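Local coordinates for protein BCAM1869 (Burkholderia cenocepacia, PDB 4O2H) that is an RsaM homologue of novel fold that binds copies of itself and is probably a transcriptional regulator linked to quorum sensing, at residues G19-L28 against N99-D109. Sequence-based numbering, arbitrary orientation.
Sequences GYVRLSEGAL and NVMAIDAKGAD
With CG opposite its own carbonyl carbon (chi1 -75°) and the chain extended from CG to NE, Arg-22 runs across Ile-103 CG2 and sets its guanidinium side-on against the carboxylate of Asp-109. Arg-22 NE meets Asp-109 OD1 on the syn side at 2.8 Å, while NH1 of Arg-22 takes Asp-109 OD2 at 2.8 Å; the two planes lie only 18° apart. This paired grip fixes the rotation of both groups, and Met-101 CB lies over one guanidinium face, towards its rim. Asp-18 forms a second salt bridge, with NH2 of Arg-22.

Strand 100-103 follows almost directly on strand 89-98, an outermost strand of the antiparallel sheet within this chain, and pairs in parallel with strand 21-24. Val-21 N donates almost straight to Asn-99 O (2.7 Å), Met-101 N to Val-21 O (3.1 Å), Leu-23 N to Met-101 O, and Ile-103 N to Leu-23 O.

On the face opposite the salt bridge, Leu-28 of the following helix reaches Ala-102 CB with CD2 (3.7 Å) and meets Val-100 CG1 tip to tip through CD1. Ser-24 N-caps that helix, its OG accepting from Ala-27 N. Helix 112-125 packs on Leu-28 through Ala-118 and Leu-119.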
loop_
_atom_site.group_PDB
_atom_site.type_symbol
_atom_site.label_atom_id
_atom_site.label_comp_id
_atom_site.label_asym_id
_atom_site.label_seq_id
_atom_site.Cartn_x
_atom_site.Cartn_y
_atom_site.Cartn_z
ATOM N N GLY A 19 17.395 5.750 6.688
ATOM C CA GLY A 19 15.959 5.445 6.624
ATOM C C GLY A 19 15.492 4.062 7.056
ATOM O O GLY A 19 14.291 3.800 7.049
ATOM N N TYR A 20 16.409 3.163 7.434
ATOM C CA TYR A 20 16.024 1.824 7.900
ATOM C C TYR A 20 16.078 1.713 9.393
ATOM O O TYR A 20 16.975 2.289 10.006
ATOM C CB TYR A 20 16.932 0.742 7.304
ATOM C CG TYR A 20 16.831 0.623 5.804
ATOM C CD1 TYR A 20 15.821 -0.131 5.210
ATOM C CD2 TYR A 20 17.764 1.243 4.970
ATOM C CE1 TYR A 20 15.764 -0.305 3.826
ATOM C CE2 TYR A 20 17.671 1.139 3.577
ATOM C CZ TYR A 20 16.671 0.352 3.014
ATOM O OH TYR A 20 16.570 0.209 1.659
ATOM N N VAL A 21 15.108 0.974 9.974
ATOM C CA VAL A 21 15.028 0.566 11.393
ATOM C C VAL A 21 15.826 -0.734 11.487
ATOM O O VAL A 21 15.433 -1.716 10.860
ATOM C CB VAL A 21 13.549 0.392 11.893
ATOM C CG1 VAL A 21 13.503 -0.224 13.306
ATOM C CG2 VAL A 21 12.808 1.730 11.861
ATOM N N ARG A 22 16.951 -0.742 12.205
ATOM C CA ARG A 22 17.819 -1.924 12.274
ATOM C C ARG A 22 17.446 -2.832 13.413
ATOM O O ARG A 22 17.367 -2.406 14.565
ATOM C CB ARG A 22 19.288 -1.541 12.318
ATOM C CG ARG A 22 19.748 -1.093 10.935
ATOM C CD ARG A 22 21.195 -0.624 10.825
ATOM N NE ARG A 22 21.554 -0.617 9.407
ATOM C CZ ARG A 22 21.200 0.330 8.537
ATOM N NH1 ARG A 22 21.508 0.211 7.258
ATOM N NH2 ARG A 22 20.526 1.396 8.944
ATOM N N LEU A 23 17.128 -4.089 13.058
ATOM C CA LEU A 23 16.633 -5.092 13.995
ATOM C C LEU A 23 17.331 -6.416 13.794
ATOM O O LEU A 23 17.502 -6.862 12.654
ATOM C CB LEU A 23 15.105 -5.275 13.794
ATOM C CG LEU A 23 14.177 -4.086 14.029
ATOM C CD1 LEU A 23 12.794 -4.391 13.532
ATOM C CD2 LEU A 23 14.131 -3.701 15.509
ATOM N N SER A 24 17.683 -7.072 14.904
ATOM C CA SER A 24 18.313 -8.394 14.875
ATOM C C SER A 24 17.327 -9.464 14.426
ATOM O O SER A 24 16.113 -9.275 14.493
ATOM C CB SER A 24 18.860 -8.764 16.251
ATOM O OG SER A 24 17.786 -9.026 17.137
ATOM N N GLU A 25 17.877 -10.607 14.011
ATOM C CA GLU A 25 17.181 -11.816 13.577
ATOM C C GLU A 25 16.106 -12.209 14.645
ATOM O O GLU A 25 14.954 -12.467 14.286
ATOM C CB GLU A 25 18.264 -12.913 13.387
ATOM C CG GLU A 25 17.785 -14.299 12.990
ATOM C CD GLU A 25 18.869 -15.349 12.827
ATOM O OE1 GLU A 25 19.625 -15.614 13.796
ATOM O OE2 GLU A 25 18.947 -15.924 11.718
ATOM N N GLY A 26 16.502 -12.167 15.924
ATOM C CA GLY A 26 15.670 -12.473 17.078
ATOM C C GLY A 26 14.582 -11.459 17.340
ATOM O O GLY A 26 13.427 -11.832 17.549
ATOM N N ALA A 27 14.948 -10.171 17.345
ATOM C CA ALA A 27 14.027 -9.041 17.518
ATOM C C ALA A 27 12.920 -9.039 16.434
ATOM O O ALA A 27 11.795 -8.610 16.702
ATOM C CB ALA A 27 14.804 -7.736 17.449
ATOM N N LEU A 28 13.270 -9.521 15.230
ATOM C CA LEU A 28 12.434 -9.636 14.043
ATOM C C LEU A 28 11.479 -10.818 14.187
ATOM O O LEU A 28 10.316 -10.718 13.777
ATOM C CB LEU A 28 13.337 -9.785 12.803
ATOM C CG LEU A 28 12.980 -9.059 11.505
ATOM C CD1 LEU A 28 12.312 -7.707 11.730
ATOM C CD2 LEU A 28 14.182 -8.911 10.638
ATOM N N ASN A 99 10.554 -0.684 6.062
ATOM C CA ASN A 99 11.536 0.310 6.499
ATOM C C ASN A 99 12.536 -0.378 7.416
ATOM O O ASN A 99 13.170 0.269 8.246
ATOM C CB ASN A 99 10.854 1.512 7.186
ATOM C CG ASN A 99 10.189 1.211 8.506
ATOM O OD1 ASN A 99 9.758 0.092 8.793
ATOM N ND2 ASN A 99 10.028 2.248 9.313
ATOM N N VAL A 100 12.642 -1.708 7.290
ATOM C CA VAL A 100 13.536 -2.530 8.107
ATOM C C VAL A 100 14.770 -2.989 7.347
ATOM O O VAL A 100 14.686 -3.415 6.205
ATOM C CB VAL A 100 12.813 -3.771 8.714
ATOM C CG1 VAL A 100 13.784 -4.703 9.477
ATOM C CG2 VAL A 100 11.641 -3.357 9.610
HETATM N N MSE A 101 15.903 -2.989 8.049
HETATM C CA MSE A 101 17.148 -3.622 7.635
HETATM C C MSE A 101 17.528 -4.596 8.736
HETATM O O MSE A 101 17.742 -4.187 9.888
HETATM C CB MSE A 101 18.273 -2.603 7.334
HETATM C CG MSE A 101 19.589 -3.261 7.020
HETATM SE SE MSE A 101 19.512 -4.445 5.484
HETATM C CE MSE A 101 19.523 -3.152 4.087
ATOM N N ALA A 102 17.570 -5.898 8.394
ATOM C CA ALA A 102 17.983 -6.915 9.352
ATOM C C ALA A 102 19.495 -6.948 9.468
ATOM O O ALA A 102 20.222 -6.878 8.470
ATOM C CB ALA A 102 17.447 -8.281 8.965
ATOM N N ILE A 103 19.969 -7.016 10.708
ATOM C CA ILE A 103 21.391 -7.013 11.020
ATOM C C ILE A 103 21.788 -8.356 11.631
ATOM O O ILE A 103 20.922 -9.067 12.133
ATOM C CB ILE A 103 21.754 -5.809 11.939
ATOM C CG1 ILE A 103 20.883 -5.786 13.231
ATOM C CG2 ILE A 103 21.647 -4.490 11.144
ATOM C CD1 ILE A 103 21.442 -5.057 14.402
ATOM N N ASP A 104 23.092 -8.706 11.582
ATOM C CA ASP A 104 23.566 -9.959 12.151
ATOM C C ASP A 104 24.050 -9.763 13.614
ATOM O O ASP A 104 23.828 -8.701 14.219
ATOM C CB ASP A 104 24.663 -10.601 11.258
ATOM C CG ASP A 104 25.962 -9.831 11.021
ATOM O OD1 ASP A 104 26.455 -9.176 11.969
ATOM O OD2 ASP A 104 26.553 -9.995 9.934
ATOM N N ALA A 105 24.696 -10.814 14.165
ATOM C CA ALA A 105 25.254 -10.878 15.516
ATOM C C ALA A 105 26.314 -9.801 15.765
ATOM O O ALA A 105 26.427 -9.313 16.893
ATOM C CB ALA A 105 25.863 -12.253 15.759
ATOM N N LYS A 106 27.082 -9.435 14.720
ATOM C CA LYS A 106 28.125 -8.406 14.811
ATOM C C LYS A 106 27.546 -6.989 14.564
ATOM O O LYS A 106 28.266 -5.999 14.734
ATOM C CB LYS A 106 29.287 -8.712 13.846
ATOM C CG LYS A 106 30.203 -9.855 14.316
ATOM C CD LYS A 106 31.409 -10.052 13.392
ATOM C CE LYS A 106 32.294 -11.198 13.821
ATOM N NZ LYS A 106 33.611 -11.171 13.125
ATOM N N GLY A 107 26.257 -6.912 14.212
ATOM C CA GLY A 107 25.541 -5.657 13.980
ATOM C C GLY A 107 25.587 -5.139 12.557
ATOM O O GLY A 107 25.110 -4.035 12.279
ATOM N N ALA A 108 26.182 -5.928 11.656
ATOM C CA ALA A 108 26.315 -5.641 10.231
ATOM C C ALA A 108 25.031 -6.015 9.496
ATOM O O ALA A 108 24.363 -6.982 9.866
ATOM C CB ALA A 108 27.501 -6.412 9.657
ATOM N N ASP A 109 24.679 -5.233 8.466
ATOM C CA ASP A 109 23.489 -5.445 7.638
ATOM C C ASP A 109 23.552 -6.786 6.928
ATOM O O ASP A 109 24.641 -7.235 6.573
ATOM C CB ASP A 109 23.371 -4.325 6.590
ATOM C CG ASP A 109 23.059 -2.953 7.154
ATOM O OD1 ASP A 109 22.845 -2.848 8.383
ATOM O OD2 ASP A 109 22.973 -1.991 6.356
#